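Local coordinates for protein catalase-3 (Neurospora crassa, PDB 4AJ9) that breaks down hydrogen peroxide into dioxygen and water with the help of a heme cofactor, probably protecting the cell from peroxide toxicity, at residues C[112-116]-C[244-248]; C[199-205]-C[237-241]; C[526-532]-C[662-668]; C[589-595]-C[628-633]; C[646-650]-C[670-674]. All blocks are in the same frame, centred on the assembly; numbering follows the deposited sequence.

Interaction 1 of 5, residues C[112-116]-C[244-248]; sequences SADTA and AQVLA
Thr115, Ala248 and Ala113 carry this buried contact, in which a loop lies against one side of a helix. The loop, 112-116, runs extended through Ser112 and Ala113 and then folds into a type I beta turn from Ala113 to Ala116, with Asp114 and Thr115 at its two central positions; the closing bond from Ala116 N to Ala113 O is weak at 3.4 Å. Segment 244-248 is one regular helical turn, its Ala248 N bonded to Ala244 O at 3.0 Å. The two backbones come closest at two places, Ala113 CA to Ala248 CA at 5.1 Å and Thr115 CA to Ala244 CA at 5.4 Å, so the beta turn lies along about one turn of the helix. Thr115 takes the p rotamer and points toward the helix: its OG1 donates a hydrogen bond to Ala244 O at 2.8 Å, adding a second donor to a carbonyl already used within the helix. Thr115 CG2 meets Leu247 CD2 at 3.7 Å. Two methyls close the other end, Ala113 CB resting 3.5 Å from Ala248 CB. Asp114, which takes no part in the contact, forms a salt bridge with Arg67, while Ala248 also packs on Gly249 of the second subunit. The arrangement joins the loop between strands 96-104 and 121-128 to helix 241-250 within the catalase heme domain, beside a subunit interface of the tetramer.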
# COMPACT_ATOMS: atom_id res chain seq x y z
N SER C 112 24.41 -2.48 -2.91
CA SER C 112 25.51 -3.44 -2.95
C SER C 112 26.41 -3.13 -4.14
O SER C 112 26.09 -2.28 -4.95
CB SER C 112 25.01 -4.90 -2.99
OG SER C 112 24.19 -5.14 -4.12
N ALA C 113 27.55 -3.81 -4.23
CA ALA C 113 28.58 -3.45 -5.20
C ALA C 113 28.34 -4.00 -6.61
O ALA C 113 27.91 -5.15 -6.78
CB ALA C 113 29.97 -3.88 -4.68
N ASP C 114 28.63 -3.18 -7.60
CA ASP C 114 28.54 -3.59 -9.00
C ASP C 114 29.43 -4.79 -9.30
O ASP C 114 29.07 -5.64 -10.11
CB ASP C 114 28.93 -2.43 -9.93
CG ASP C 114 27.84 -1.37 -10.07
OD1 ASP C 114 26.66 -1.64 -9.71
OD2 ASP C 114 28.16 -0.27 -10.57
N THR C 115 30.59 -4.86 -8.64
CA THR C 115 31.56 -5.92 -8.94
C THR C 115 31.54 -7.10 -7.97
O THR C 115 32.54 -7.82 -7.84
CB THR C 115 33.02 -5.35 -9.10
OG1 THR C 115 33.46 -4.75 -7.86
CG2 THR C 115 33.07 -4.32 -10.20
N ALA C 116 30.42 -7.32 -7.30
CA ALA C 116 30.18 -8.62 -6.66
C ALA C 116 30.22 -9.68 -7.76
O ALA C 116 29.92 -9.38 -8.90
CB ALA C 116 28.81 -8.64 -6.01
N ALA C 244 38.16 -7.44 -8.48
CA ALA C 244 36.74 -7.17 -8.26
C ALA C 244 36.42 -6.89 -6.80
O ALA C 244 35.55 -6.08 -6.49
CB ALA C 244 35.88 -8.32 -8.79
N GLN C 245 37.13 -7.56 -5.90
CA GLN C 245 36.90 -7.39 -4.46
C GLN C 245 37.32 -6.01 -3.96
O GLN C 245 36.59 -5.37 -3.22
CB GLN C 245 37.64 -8.45 -3.66
CG GLN C 245 37.04 -9.83 -3.77
CD GLN C 245 37.54 -10.71 -2.66
OE1 GLN C 245 38.73 -10.98 -2.56
NE2 GLN C 245 36.64 -11.12 -1.78
N VAL C 246 38.51 -5.57 -4.36
CA VAL C 246 38.97 -4.24 -3.97
C VAL C 246 38.08 -3.18 -4.60
O VAL C 246 37.73 -2.18 -3.97
CB VAL C 246 40.44 -4.02 -4.38
CG1 VAL C 246 40.83 -2.57 -4.19
CG2 VAL C 246 41.35 -4.97 -3.58
N LEU C 247 37.68 -3.42 -5.84
CA LEU C 247 36.84 -2.48 -6.58
C LEU C 247 35.48 -2.29 -5.92
O LEU C 247 34.93 -1.19 -5.94
CB LEU C 247 36.68 -2.95 -8.03
CG LEU C 247 35.95 -2.06 -9.04
CD1 LEU C 247 36.30 -0.58 -8.87
CD2 LEU C 247 36.26 -2.55 -10.45
N ALA C 248 34.93 -3.36 -5.34
CA ALA C 248 33.66 -3.29 -4.62
C ALA C 248 33.73 -2.23 -3.53
O ALA C 248 32.75 -1.52 -3.27
CB ALA C 248 33.31 -4.65 -4.01

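Interaction 2 of 5, residues C[199-205]-C[237-241]; sequences IPRSYRH and AALVW
Two irregular segments meet here at a single beta bridge, Pro200 with Ala238, whose CA atoms are 4.0 Å apart, within the heme-binding catalase fold. Ala237, Ala238 and Pro200 are extended, and the two segments run in opposite directions past the bridge until 199-205 turns at Arg201. Leu239 N donates to Ile199 O at 2.8 Å and Arg201 N to Ala237 O at 2.9 Å, both nearly linear; Pro200 CA adds a CA-H...O contact to Ala237 O at 3.5 Å. After the turn, His205 O accepts a third bond from Ala237 N at 3.3 Å.

Ile199, chi1 p and chi2 t, points toward segment 237-241 and lays its CD1 3.6 Å from Trp241 N; Val240 stands at the N-cap position, just before helix 241-250. Ala237 CB touches both Arg201 CB (3.8 Å) and His205 CB (3.9 Å). Leu239, m then t, brings CD2 to 4.0 Å from Arg201 CD, while the guanidinium of Arg201 leads away to salt bridges with Asp586 and Asp258. The heme lies about 13 Å from the side chain of Pro200. Ile199 CG2 meets the edge of the Trp241 ring, 4.0 Å from CE3.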
# COMPACT_ATOMS: atom_id res chain seq x y z
N ILE C 199 32.08 -11.72 -13.24
CA ILE C 199 32.77 -10.47 -12.93
C ILE C 199 33.19 -9.68 -14.18
O ILE C 199 34.39 -9.44 -14.42
CB ILE C 199 34.01 -10.71 -12.03
CG1 ILE C 199 34.89 -11.85 -12.58
CG2 ILE C 199 33.58 -11.03 -10.63
CD1 ILE C 199 36.15 -12.12 -11.72
N PRO C 200 32.20 -9.26 -14.97
CA PRO C 200 32.44 -8.53 -16.21
C PRO C 200 33.10 -7.19 -15.92
O PRO C 200 32.91 -6.61 -14.84
CB PRO C 200 31.02 -8.30 -16.77
CG PRO C 200 30.13 -8.40 -15.58
CD PRO C 200 30.76 -9.45 -14.72
N ARG C 201 33.86 -6.72 -16.90
CA ARG C 201 34.51 -5.42 -16.84
C ARG C 201 33.49 -4.28 -16.86
O ARG C 201 33.69 -3.24 -16.23
CB ARG C 201 35.52 -5.29 -17.99
CG ARG C 201 35.88 -3.86 -18.37
CD ARG C 201 36.54 -3.10 -17.21
NE ARG C 201 37.00 -1.81 -17.70
CZ ARG C 201 36.20 -0.76 -17.88
NH1 ARG C 201 34.91 -0.84 -17.57
NH2 ARG C 201 36.69 0.37 -18.36
N SER C 202 32.39 -4.49 -17.58
CA SER C 202 31.30 -3.50 -17.59
C SER C 202 30.06 -4.11 -18.22
O SER C 202 30.12 -5.20 -18.79
CB SER C 202 31.70 -2.26 -18.37
OG SER C 202 31.45 -2.44 -19.76
N TYR C 203 28.93 -3.39 -18.11
CA TYR C 203 27.69 -3.81 -18.77
C TYR C 203 27.93 -3.84 -20.27
O TYR C 203 27.36 -4.66 -20.99
CB TYR C 203 26.57 -2.82 -18.49
CG TYR C 203 26.18 -2.64 -17.03
CD1 TYR C 203 26.25 -3.70 -16.12
CD2 TYR C 203 25.69 -1.42 -16.58
CE1 TYR C 203 25.86 -3.51 -14.77
CE2 TYR C 203 25.32 -1.23 -15.27
CZ TYR C 203 25.39 -2.28 -14.37
OH TYR C 203 25.00 -2.04 -13.06
N ARG C 204 28.78 -2.92 -20.73
CA ARG C 204 29.04 -2.75 -22.16
C ARG C 204 29.85 -3.90 -22.74
O ARG C 204 29.87 -4.11 -23.96
CB ARG C 204 29.76 -1.42 -22.41
CG ARG C 204 28.97 -0.20 -21.96
CD ARG C 204 29.75 1.08 -22.17
NE ARG C 204 31.03 1.07 -21.49
CZ ARG C 204 32.22 1.16 -22.09
NH1 ARG C 204 32.29 1.29 -23.41
NH2 ARG C 204 33.33 1.13 -21.36
N HIS C 205 30.51 -4.65 -21.86
CA HIS C 205 31.34 -5.78 -22.26
C HIS C 205 30.73 -7.13 -21.90
O HIS C 205 31.46 -8.08 -21.58
CB HIS C 205 32.74 -5.66 -21.66
CG HIS C 205 33.49 -4.45 -22.14
ND1 HIS C 205 33.37 -3.22 -21.55
CD2 HIS C 205 34.35 -4.30 -23.17
CE1 HIS C 205 34.13 -2.35 -22.19
NE2 HIS C 205 34.73 -2.98 -23.18
N ALA C 237 34.65 -8.75 -21.84
CA ALA C 237 35.84 -8.54 -21.02
C ALA C 237 35.48 -8.76 -19.56
O ALA C 237 34.36 -8.47 -19.15
CB ALA C 237 36.38 -7.12 -21.22
N ALA C 238 36.43 -9.28 -18.78
CA ALA C 238 36.17 -9.54 -17.37
C ALA C 238 37.35 -9.16 -16.48
O ALA C 238 38.49 -9.05 -16.94
CB ALA C 238 35.80 -10.99 -17.16
N LEU C 239 37.05 -8.95 -15.21
CA LEU C 239 38.05 -8.63 -14.21
C LEU C 239 38.63 -9.94 -13.67
O LEU C 239 38.24 -11.01 -14.13
CB LEU C 239 37.37 -7.86 -13.09
CG LEU C 239 36.56 -6.64 -13.54
CD1 LEU C 239 35.80 -6.00 -12.36
CD2 LEU C 239 37.45 -5.61 -14.24
N VAL C 240 39.55 -9.85 -12.71
CA VAL C 240 39.91 -11.02 -11.91
C VAL C 240 39.32 -10.84 -10.51
O VAL C 240 39.03 -9.72 -10.10
CB VAL C 240 41.45 -11.26 -11.87
CG1 VAL C 240 41.97 -11.53 -13.29
CG2 VAL C 240 42.18 -10.07 -11.26
N TRP C 241 39.12 -11.94 -9.78
CA TRP C 241 38.40 -11.87 -8.51
C TRP C 241 39.05 -10.93 -7.48
O TRP C 241 38.38 -10.08 -6.88
CB TRP C 241 38.19 -13.27 -7.91
CG TRP C 241 37.47 -13.23 -6.60
CD1 TRP C 241 37.93 -13.72 -5.40
CD2 TRP C 241 36.19 -12.64 -6.32
NE1 TRP C 241 37.01 -13.48 -4.41
CE2 TRP C 241 35.93 -12.82 -4.95
CE3 TRP C 241 35.25 -11.98 -7.11
CZ2 TRP C 241 34.76 -12.38 -4.34
CZ3 TRP C 241 34.08 -11.53 -6.51
CH2 TRP C 241 33.84 -11.73 -5.14

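Interaction 3 of 5, residues C[526-532]-C[662-668]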
# COMPACT_ATOMS: atom_id res chain seq x y z
N LEU C 526 39.91 -7.47 -27.65
CA LEU C 526 38.82 -6.51 -27.85
C LEU C 526 38.84 -5.88 -29.24
O LEU C 526 39.90 -5.61 -29.80
CB LEU C 526 38.85 -5.42 -26.78
CG LEU C 526 38.74 -5.91 -25.34
CD1 LEU C 526 38.90 -4.75 -24.37
CD2 LEU C 526 37.42 -6.63 -25.14
N PRO C 527 37.64 -5.63 -29.80
CA PRO C 527 37.50 -5.04 -31.14
C PRO C 527 37.80 -3.55 -31.12
O PRO C 527 38.20 -2.99 -32.15
CB PRO C 527 36.02 -5.29 -31.47
CG PRO C 527 35.33 -5.32 -30.14
CD PRO C 527 36.33 -5.94 -29.18
N THR C 528 37.62 -2.93 -29.97
CA THR C 528 37.93 -1.51 -29.82
C THR C 528 38.43 -1.22 -28.41
O THR C 528 38.08 -1.92 -27.46
CB THR C 528 36.71 -0.63 -30.14
OG1 THR C 528 37.08 0.75 -30.00
CG2 THR C 528 35.55 -0.94 -29.21
N ILE C 529 39.26 -0.19 -28.28
CA ILE C 529 39.71 0.23 -26.96
C ILE C 529 39.11 1.59 -26.57
O ILE C 529 39.44 2.14 -25.53
CB ILE C 529 41.24 0.27 -26.87
CG1 ILE C 529 41.81 1.31 -27.85
CG2 ILE C 529 41.80 -1.13 -27.13
CD1 ILE C 529 43.24 1.74 -27.53
N ALA C 530 38.19 2.09 -27.39
CA ALA C 530 37.48 3.32 -27.06
C ALA C 530 36.90 3.24 -25.64
O ALA C 530 36.42 2.19 -25.23
CB ALA C 530 36.38 3.59 -28.06
N THR C 531 36.97 4.36 -24.92
CA THR C 531 36.48 4.49 -23.55
C THR C 531 37.36 3.83 -22.48
O THR C 531 37.20 4.13 -21.30
CB THR C 531 35.06 3.94 -23.35
OG1 THR C 531 35.11 2.51 -23.19
CG2 THR C 531 34.17 4.31 -24.53
N LEU C 532 38.26 2.94 -22.86
CA LEU C 532 39.08 2.29 -21.85
C LEU C 532 39.95 3.34 -21.13
O LEU C 532 40.24 4.41 -21.67
CB LEU C 532 39.93 1.15 -22.43
CG LEU C 532 39.12 -0.02 -22.99
CD1 LEU C 532 40.02 -1.21 -23.27
CD2 LEU C 532 37.98 -0.42 -22.06
N GLU C 662 48.43 0.87 -26.04
CA GLU C 662 47.25 0.74 -26.88
C GLU C 662 47.12 -0.68 -27.42
O GLU C 662 46.01 -1.20 -27.54
CB GLU C 662 47.24 1.79 -27.98
CG GLU C 662 47.07 3.21 -27.45
CD GLU C 662 47.15 4.27 -28.53
OE1 GLU C 662 47.55 3.93 -29.66
OE2 GLU C 662 46.81 5.44 -28.25
N GLU C 663 48.25 -1.31 -27.74
CA GLU C 663 48.24 -2.70 -28.16
C GLU C 663 47.81 -3.63 -27.03
O GLU C 663 46.98 -4.52 -27.22
CB GLU C 663 49.61 -3.12 -28.71
CG GLU C 663 49.82 -2.69 -30.15
CD GLU C 663 51.26 -2.82 -30.60
OE1 GLU C 663 52.01 -3.62 -30.00
OE2 GLU C 663 51.64 -2.10 -31.55
N GLY C 664 48.37 -3.41 -25.85
CA GLY C 664 48.07 -4.24 -24.69
C GLY C 664 46.61 -4.14 -24.28
O GLY C 664 46.04 -5.12 -23.79
N LEU C 665 46.01 -2.97 -24.47
CA LEU C 665 44.61 -2.76 -24.06
C LEU C 665 43.66 -3.62 -24.86
O LEU C 665 42.61 -4.00 -24.36
CB LEU C 665 44.21 -1.28 -24.14
CG LEU C 665 44.64 -0.41 -22.95
CD1 LEU C 665 44.51 1.06 -23.30
CD2 LEU C 665 43.84 -0.73 -21.70
N LYS C 666 44.02 -3.92 -26.11
CA LYS C 666 43.22 -4.84 -26.92
C LYS C 666 43.27 -6.26 -26.36
O LYS C 666 42.25 -6.94 -26.32
CB LYS C 666 43.67 -4.83 -28.39
CG LYS C 666 43.24 -3.58 -29.16
CD LYS C 666 43.34 -3.78 -30.68
CE LYS C 666 42.56 -2.70 -31.43
NZ LYS C 666 42.39 -3.01 -32.89
N VAL C 667 44.45 -6.71 -25.94
CA VAL C 667 44.58 -7.99 -25.26
C VAL C 667 43.83 -7.94 -23.92
O VAL C 667 43.23 -8.93 -23.48
CB VAL C 667 46.06 -8.32 -24.99
CG1 VAL C 667 46.19 -9.64 -24.25
CG2 VAL C 667 46.84 -8.35 -26.31
N PHE C 668 43.91 -6.78 -23.28
CA PHE C 668 43.17 -6.43 -22.06
C PHE C 668 43.65 -7.06 -20.74
O PHE C 668 43.93 -6.34 -19.79
CB PHE C 668 41.66 -6.63 -22.24
CG PHE C 668 40.87 -6.05 -21.11
CD1 PHE C 668 40.71 -4.68 -21.00
CD2 PHE C 668 40.35 -6.87 -20.12
CE1 PHE C 668 40.01 -4.13 -19.95
CE2 PHE C 668 39.66 -6.32 -19.06
CZ PHE C 668 39.49 -4.95 -18.97
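One backbone hydrogen bond ties the segments together: Leu526 N donates to Lys666 O at 2.7 Å, where the two CA atoms are 4.8 Å apart. The acceptor lies in the last turn of the helix, which ends as Phe668 adopts a positive phi while its N still bonds to Gly664 O at 2.7 Å.

Apolar contacts make up most of the rest. Leu526 CD1 lies 3.8 Å from Phe668 CD1, and Leu532 CD1 approaches the same Phe668 CD1 at 4.2 Å. Leu532 CD1 also reaches Leu665 CD2 at 4.2 Å. Ile529 points at the helix, its CG2 3.8 Å from Leu665 CB and 3.5 Å from Lys666 CG, its CD1 4.0 Å from Glu662 CB; charged residues thus contribute their aliphatic portions here.

Local bonds shape the loop that presents these side chains. Thr528 OG1 accepts from Ala530 N at 3.1 Å, an ST turn, and a type II beta turn follows from Ile529 to Leu532, closed by Leu532 N to Ile529 O at 3.0 Å. The turn lets Ile529 and Leu532, at its two ends, both point toward the helix.

The loop leads directly into strand 533-537 of the parallel sheet in the C-terminal domain of this long catalase, and helix 654-667 is the domain's last. At the turn, Thr531 hydrogen-bonds to Arg204 of the catalase domain, while Leu532 and Phe668 both touch Asp586, just ahead of strand 587-590.

Interaction 4 of 5, residues C[589-595]-C[628-633]; sequences VVAEGAE and AAVGSA
Two parallel strand ends run side by side and then turn into interlocking loops. In register, Val589 pairs with Ala628 and Val590 with Ala629, each pair 4.5 Å apart at CA; Val590 N donates to Ala628 O at 2.8 Å and Val630 N to Val590 O at 3.0 Å. On one face Val589 CG1 fills the space beside the small Ala628 CB at 3.6 Å. On the other, Val590, chi1 t, sets CB 4.1 Å from Ala629 CB and CG1 3.8 Å from Ala633 CB. Ala633 CB is the central bump, seated in a hollow formed by Val590, Ala591 O (3.5 Å) and Glu592 CA (3.8 Å). A type II turn, Ala591 to Ala594, carries Glu592 across, extended with chi1 and chi2 t. Glu592 OE2 accepts from Ser632 N at 3.1 Å and sits 3.5 Å from Gly631 CA, where a CB would clash. Ser632, chi1 p, projects between the two glutamates, its OG donating to Glu595 OE2 at 2.7 Å. The strands belong to the beta-alpha-beta unit 587-590, 612-622 and 627-630, and their loops stand at the C-terminal ends of the strands of a parallel sheet, as in the class I glutamine amidotransferase-like fold of long-catalase C-terminal domains.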
# COMPACT_ATOMS: atom_id res chain seq x y z
N VAL C 589 50.26 3.72 -16.33
CA VAL C 589 51.52 4.18 -16.90
C VAL C 589 52.21 5.21 -16.01
O VAL C 589 51.62 6.23 -15.65
CB VAL C 589 51.33 4.75 -18.32
CG1 VAL C 589 50.94 3.65 -19.28
CG2 VAL C 589 50.28 5.85 -18.31
N VAL C 590 53.46 4.94 -15.67
CA VAL C 590 54.24 5.87 -14.86
C VAL C 590 54.88 6.89 -15.80
O VAL C 590 55.60 6.52 -16.72
CB VAL C 590 55.29 5.15 -14.02
CG1 VAL C 590 55.85 6.09 -12.96
CG2 VAL C 590 54.66 3.94 -13.36
N ALA C 591 54.58 8.17 -15.57
CA ALA C 591 55.14 9.24 -16.39
C ALA C 591 56.57 9.50 -15.96
O ALA C 591 56.91 9.35 -14.79
CB ALA C 591 54.30 10.52 -16.27
N GLU C 592 57.42 9.87 -16.91
CA GLU C 592 58.83 10.09 -16.60
C GLU C 592 58.99 11.07 -15.45
O GLU C 592 58.37 12.13 -15.44
CB GLU C 592 59.60 10.60 -17.82
CG GLU C 592 61.09 10.67 -17.58
CD GLU C 592 61.88 10.84 -18.87
OE1 GLU C 592 61.41 11.58 -19.76
OE2 GLU C 592 62.95 10.21 -18.98
N GLY C 593 59.80 10.70 -14.47
CA GLY C 593 60.06 11.54 -13.32
C GLY C 593 59.28 11.10 -12.09
O GLY C 593 59.66 11.38 -10.96
N ALA C 594 58.18 10.39 -12.32
CA ALA C 594 57.33 9.96 -11.22
C ALA C 594 57.96 8.85 -10.40
O ALA C 594 57.46 8.49 -9.34
CB ALA C 594 55.96 9.53 -11.75
N GLU C 595 59.08 8.30 -10.88
CA GLU C 595 59.78 7.27 -10.12
C GLU C 595 60.12 7.76 -8.72
O GLU C 595 60.30 6.97 -7.79
CB GLU C 595 61.05 6.81 -10.86
CG GLU C 595 62.11 7.88 -11.05
CD GLU C 595 61.99 8.63 -12.36
OE1 GLU C 595 60.89 8.60 -12.97
OE2 GLU C 595 62.98 9.24 -12.79
N ALA C 628 53.12 0.30 -17.76
CA ALA C 628 54.20 0.93 -18.52
C ALA C 628 54.90 2.04 -17.76
O ALA C 628 54.45 2.48 -16.71
CB ALA C 628 53.67 1.45 -19.84
N ALA C 629 56.01 2.51 -18.32
CA ALA C 629 56.78 3.57 -17.70
C ALA C 629 57.61 4.27 -18.78
O ALA C 629 58.27 3.61 -19.59
CB ALA C 629 57.67 3.01 -16.61
N VAL C 630 57.54 5.60 -18.80
CA VAL C 630 58.28 6.38 -19.78
C VAL C 630 59.67 6.78 -19.28
O VAL C 630 59.82 7.24 -18.15
CB VAL C 630 57.52 7.66 -20.19
CG1 VAL C 630 58.22 8.34 -21.35
CG2 VAL C 630 56.10 7.32 -20.57
N GLY C 631 60.67 6.58 -20.13
CA GLY C 631 62.03 6.95 -19.82
C GLY C 631 62.50 6.49 -18.46
O GLY C 631 62.47 5.30 -18.13
N SER C 632 62.95 7.45 -17.66
CA SER C 632 63.53 7.15 -16.35
C SER C 632 62.53 6.47 -15.41
O SER C 632 62.93 5.81 -14.46
CB SER C 632 64.07 8.42 -15.70
OG SER C 632 63.04 9.36 -15.49
N ALA C 633 61.23 6.64 -15.68
CA ALA C 633 60.21 6.05 -14.82
C ALA C 633 60.30 4.52 -14.76
O ALA C 633 59.73 3.89 -13.87
CB ALA C 633 58.81 6.49 -15.24

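Interaction 5 of 5, residues C[646-650]-C[670-674]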
# COMPACT_ATOMS: atom_id res chain seq x y z
N GLU C 646 58.58 -8.06 -20.03
CA GLU C 646 57.46 -8.99 -19.89
C GLU C 646 56.32 -8.63 -20.84
O GLU C 646 56.19 -7.49 -21.28
CB GLU C 646 56.94 -8.99 -18.45
CG GLU C 646 57.91 -9.55 -17.44
CD GLU C 646 57.31 -9.62 -16.05
OE1 GLU C 646 56.11 -9.93 -15.94
OE2 GLU C 646 58.05 -9.37 -15.08
N ALA C 647 55.49 -9.62 -21.14
CA ALA C 647 54.29 -9.38 -21.91
C ALA C 647 53.40 -8.41 -21.13
O ALA C 647 53.21 -8.59 -19.92
CB ALA C 647 53.56 -10.68 -22.18
N GLY C 648 52.89 -7.38 -21.79
CA GLY C 648 52.00 -6.43 -21.16
C GLY C 648 52.74 -5.39 -20.34
O GLY C 648 52.12 -4.63 -19.60
N VAL C 649 54.07 -5.38 -20.45
CA VAL C 649 54.88 -4.38 -19.77
C VAL C 649 55.61 -3.56 -20.83
O VAL C 649 56.28 -4.13 -21.69
CB VAL C 649 55.89 -5.00 -18.80
CG1 VAL C 649 56.75 -3.91 -18.17
CG2 VAL C 649 55.17 -5.82 -17.72
N TYR C 650 55.48 -2.24 -20.77
CA TYR C 650 56.05 -1.39 -21.79
C TYR C 650 56.96 -0.33 -21.20
O TYR C 650 56.55 0.41 -20.31
CB TYR C 650 54.94 -0.75 -22.62
CG TYR C 650 53.93 -1.76 -23.07
CD1 TYR C 650 54.15 -2.52 -24.22
CD2 TYR C 650 52.79 -2.00 -22.33
CE1 TYR C 650 53.23 -3.47 -24.62
CE2 TYR C 650 51.87 -2.94 -22.72
CZ TYR C 650 52.09 -3.67 -23.86
OH TYR C 650 51.16 -4.61 -24.25
N PHE C 670 46.60 -9.85 -19.33
CA PHE C 670 47.75 -10.66 -19.66
C PHE C 670 47.82 -11.89 -18.77
O PHE C 670 48.32 -11.84 -17.65
CB PHE C 670 49.02 -9.81 -19.61
CG PHE C 670 49.14 -8.89 -20.78
CD1 PHE C 670 48.44 -7.70 -20.81
CD2 PHE C 670 49.89 -9.25 -21.89
CE1 PHE C 670 48.52 -6.86 -21.90
CE2 PHE C 670 49.98 -8.42 -22.99
CZ PHE C 670 49.29 -7.22 -22.99
N LEU C 671 47.29 -12.99 -19.30
CA LEU C 671 47.03 -14.19 -18.51
C LEU C 671 48.29 -14.98 -18.15
O LEU C 671 48.23 -15.95 -17.39
CB LEU C 671 46.05 -15.10 -19.25
CG LEU C 671 44.68 -14.49 -19.57
CD1 LEU C 671 43.79 -15.52 -20.28
CD2 LEU C 671 44.02 -13.98 -18.30
N GLU C 672 49.44 -14.56 -18.68
CA GLU C 672 50.67 -15.26 -18.35
C GLU C 672 51.06 -14.99 -16.91
O GLU C 672 51.94 -15.66 -16.37
CB GLU C 672 51.82 -14.87 -19.29
CG GLU C 672 51.75 -13.46 -19.81
CD GLU C 672 50.81 -13.33 -21.00
OE1 GLU C 672 51.06 -13.99 -22.03
OE2 GLU C 672 49.83 -12.57 -20.90
N ARG C 673 50.39 -14.02 -16.29
CA ARG C 673 50.74 -13.60 -14.92
C ARG C 673 50.00 -14.39 -13.85
O ARG C 673 50.12 -14.10 -12.66
CB ARG C 673 50.45 -12.11 -14.75
CG ARG C 673 51.21 -11.24 -15.72
CD ARG C 673 51.01 -9.76 -15.44
NE ARG C 673 51.42 -8.97 -16.59
CZ ARG C 673 51.00 -7.74 -16.85
NH1 ARG C 673 50.17 -7.12 -16.03
NH2 ARG C 673 51.44 -7.13 -17.95
N PHE C 674 49.24 -15.40 -14.28
CA PHE C 674 48.45 -16.20 -13.35
C PHE C 674 48.86 -17.66 -13.34
O PHE C 674 48.81 -18.33 -14.36
CB PHE C 674 46.97 -16.06 -13.69
CG PHE C 674 46.49 -14.65 -13.63
CD1 PHE C 674 46.61 -13.82 -14.73
CD2 PHE C 674 45.97 -14.13 -12.45
CE1 PHE C 674 46.19 -12.51 -14.68
CE2 PHE C 674 45.55 -12.81 -12.40
CZ PHE C 674 45.66 -12.00 -13.51
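The ring of Phe670 lies flat against Gly648, whose CA stands 3.3 Å from the ring centroid and 11° off its normal, a close CH-pi contact over the face. Gly648 N sits over the same ring, 3.3 Å from Phe670 CE2. A side chain at this position would run into both Phe670 and Arg673, and the backbone has the positive phi expected of the third residue in the type II turn from Glu646 to Val649, closed by Val649 N to Glu646 O at 3.1 Å. Around the ring, Ala647 CB touches Phe670 CD2 at 3.9 Å and Tyr650 OH comes within 3.4 Å of Phe670 CZ. The turn feeds strand 649-652, an outermost strand of the six-stranded parallel sheet within this chain, and segment 670-674 follows helix 654-667, so the contact brings the chain back to the start of that strand after the domain's last helix. Arg673, m, t, t along its first three torsions, reaches alongside: NH2 donates to Ala647 O at 3.0 Å, nearly linear, and NH1 bonds to the carbonyls of Lys625 and Tyr621. Glu672 CD lies 4.0 Å from Ala647 CB.

Overall arrangement
Interactions 1 and 2 belong to the catalase domain and touch directly, Thr115 CG2 lying 3.9 Å from Leu239 CD1. Interaction 2 touches two of the C-terminal-domain contacts: Arg204 NH2 is hydrogen-bonded to Thr531 OG1 of interaction 3 at 2.9 Å, and Val240 CG1 packs 3.7 Å from Phe674 CZ of interaction 5. Interactions 3 and 5 meet where Gly664 CA comes 3.1 Å from Tyr650 OH, and interaction 5 joins interaction 4 across neighbouring strands, Ala629 N to Tyr650 O at 2.9 Å. Interaction 4 is remote from interaction 1, centres about 29 Å apart. Pro200 of interaction 2 lies about 12 Å, side chain to side chain, from His65, a predicted active-site residue.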